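Local coordinates for protein glycine oxidase (Bacillus cereus ATCC 14579, PDB 7CYX) that probably catalyses the FAD-dependent oxidation of glycine by oxygen to glyoxylate, ammonium and hydrogen peroxide, a step towards thiamine diphosphate, at residues E132-L137 with L242-F247. Residues are numbered along the deposited sequence; the frame is centred on the assembly and turned at random.
Sequences EKEPYL and LKAPIF
Glu134 sets its carboxylate against two consecutive backbone amides, those of Lys243 and Ala244, in the loop leading into strand 246-248. Its OE1 accepts from Ala244 N at 3.0 Å and from Lys243 N at 3.1 Å, while OE2 takes the same Lys243 N at 3.1 Å. The Lys243 amide is therefore bifurcated, straighter to OE2 (156°) than to OE1. All three approaches are on the syn side, the Ala244 donor standing 27° out of the carboxylate plane. A bend at chi2 of Glu134 (-75°) helps bring its CD within 3.9 Å of Leu242 CD2, giving the buried acid an apolar neighbour beside its polar grip. The two donated N-H groups would be expected to stabilise the negative charge.

Beside this polar contact, Leu137 CD1 packs on Ile246 CG2 at 4.1 Å, the two side chains sliding past each other in opposite directions, and Ile291 of helix 278-291 touches both. Glu134 and Leu137 are the ends of a type I turn, closed by Leu137 N to Glu134 O, while Tyr96 of strand 95-99 touches the Glu134 side chain. The arrangement is a buried carboxylate accepting from successive loop amides: it ties the turn after helix 127-133 to the entry of a strand in the large mixed sheet of this DAO-family flavoenzyme, with the side chain of Ile246 about 12 Å from the bound FAD.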
# COMPACT_ATOMS: atom_id res chain seq x y z
N GLU A 132 -21.80 -1.75 21.68
CA GLU A 132 -22.72 -1.32 20.61
C GLU A 132 -21.88 -0.87 19.42
O GLU A 132 -22.16 -1.23 18.29
CB GLU A 132 -23.69 -0.22 21.08
CG GLU A 132 -25.13 -0.69 21.25
CD GLU A 132 -26.01 -0.80 20.00
OE1 GLU A 132 -26.97 -1.62 20.00
OE2 GLU A 132 -25.76 -0.05 19.01
N LYS A 133 -20.82 -0.10 19.71
CA LYS A 133 -19.93 0.45 18.67
C LYS A 133 -18.98 -0.62 18.11
O LYS A 133 -18.74 -0.66 16.90
CB LYS A 133 -19.12 1.65 19.20
CG LYS A 133 -19.95 2.86 19.60
CD LYS A 133 -19.12 4.11 19.85
CE LYS A 133 -18.61 4.76 18.58
NZ LYS A 133 -18.01 6.09 18.85
N GLU A 134 -18.42 -1.46 18.99
CA GLU A 134 -17.43 -2.50 18.60
C GLU A 134 -17.90 -3.84 19.16
O GLU A 134 -17.51 -4.23 20.26
CB GLU A 134 -16.03 -2.10 19.07
CG GLU A 134 -15.49 -0.81 18.46
CD GLU A 134 -15.03 -0.91 17.01
OE1 GLU A 134 -14.34 0.03 16.53
OE2 GLU A 134 -15.36 -1.92 16.35
N PRO A 135 -18.79 -4.56 18.45
CA PRO A 135 -19.48 -5.71 19.04
C PRO A 135 -18.61 -6.95 19.31
O PRO A 135 -19.00 -7.78 20.14
CB PRO A 135 -20.58 -6.04 18.01
CG PRO A 135 -20.07 -5.48 16.70
CD PRO A 135 -19.21 -4.29 17.07
N TYR A 136 -17.45 -7.07 18.67
CA TYR A 136 -16.63 -8.28 18.92
C TYR A 136 -15.86 -8.14 20.24
O TYR A 136 -15.19 -9.08 20.67
CB TYR A 136 -15.74 -8.61 17.73
CG TYR A 136 -16.47 -9.15 16.53
CD1 TYR A 136 -16.71 -10.51 16.39
CD2 TYR A 136 -16.90 -8.31 15.51
CE1 TYR A 136 -17.35 -11.02 15.28
CE2 TYR A 136 -17.56 -8.80 14.40
CZ TYR A 136 -17.79 -10.16 14.29
OH TYR A 136 -18.44 -10.65 13.19
N LEU A 137 -15.98 -6.98 20.90
CA LEU A 137 -15.19 -6.75 22.09
C LEU A 137 -15.80 -7.55 23.24
O LEU A 137 -17.00 -7.76 23.29
CB LEU A 137 -15.09 -5.26 22.39
CG LEU A 137 -13.95 -4.54 21.68
CD1 LEU A 137 -14.06 -3.02 21.79
CD2 LEU A 137 -12.60 -4.99 22.21
N LEU A 242 -12.68 -5.05 14.42
CA LEU A 242 -12.50 -3.74 15.03
C LEU A 242 -12.57 -2.71 13.91
O LEU A 242 -11.97 -2.94 12.86
CB LEU A 242 -11.11 -3.62 15.66
CG LEU A 242 -10.96 -3.92 17.15
CD1 LEU A 242 -9.53 -3.64 17.58
CD2 LEU A 242 -11.94 -3.09 17.97
N LYS A 243 -13.23 -1.59 14.18
CA LYS A 243 -13.26 -0.43 13.29
C LYS A 243 -12.07 0.47 13.65
O LYS A 243 -11.39 1.00 12.79
CB LYS A 243 -14.60 0.31 13.46
CG LYS A 243 -15.37 0.64 12.18
CD LYS A 243 -16.67 1.42 12.41
CE LYS A 243 -16.51 2.93 12.34
NZ LYS A 243 -16.55 3.46 10.95
N ALA A 244 -11.84 0.64 14.96
CA ALA A 244 -10.83 1.54 15.50
C ALA A 244 -9.88 0.79 16.42
O ALA A 244 -10.24 -0.22 17.03
CB ALA A 244 -11.51 2.66 16.25
N PRO A 245 -8.65 1.29 16.62
CA PRO A 245 -7.70 0.62 17.51
C PRO A 245 -8.22 0.62 18.96
O PRO A 245 -8.96 1.51 19.36
CB PRO A 245 -6.43 1.47 17.40
CG PRO A 245 -6.64 2.32 16.16
CD PRO A 245 -8.13 2.56 16.09
N ILE A 246 -7.83 -0.38 19.73
CA ILE A 246 -8.17 -0.37 21.18
C ILE A 246 -6.84 -0.35 21.92
O ILE A 246 -5.88 -0.92 21.42
CB ILE A 246 -9.07 -1.53 21.62
CG1 ILE A 246 -8.35 -2.86 21.54
CG2 ILE A 246 -10.37 -1.52 20.84
CD1 ILE A 246 -7.35 -3.06 22.64
N PHE A 247 -6.81 0.31 23.06
CA PHE A 247 -5.57 0.46 23.84
C PHE A 247 -5.84 -0.03 25.26
O PHE A 247 -6.97 0.09 25.71
CB PHE A 247 -5.22 1.94 23.88
CG PHE A 247 -3.76 2.26 23.99
CD1 PHE A 247 -2.92 2.12 22.91
CD2 PHE A 247 -3.23 2.72 25.18
CE1 PHE A 247 -1.57 2.42 23.02
CE2 PHE A 247 -1.89 3.01 25.29
CZ PHE A 247 -1.06 2.86 24.21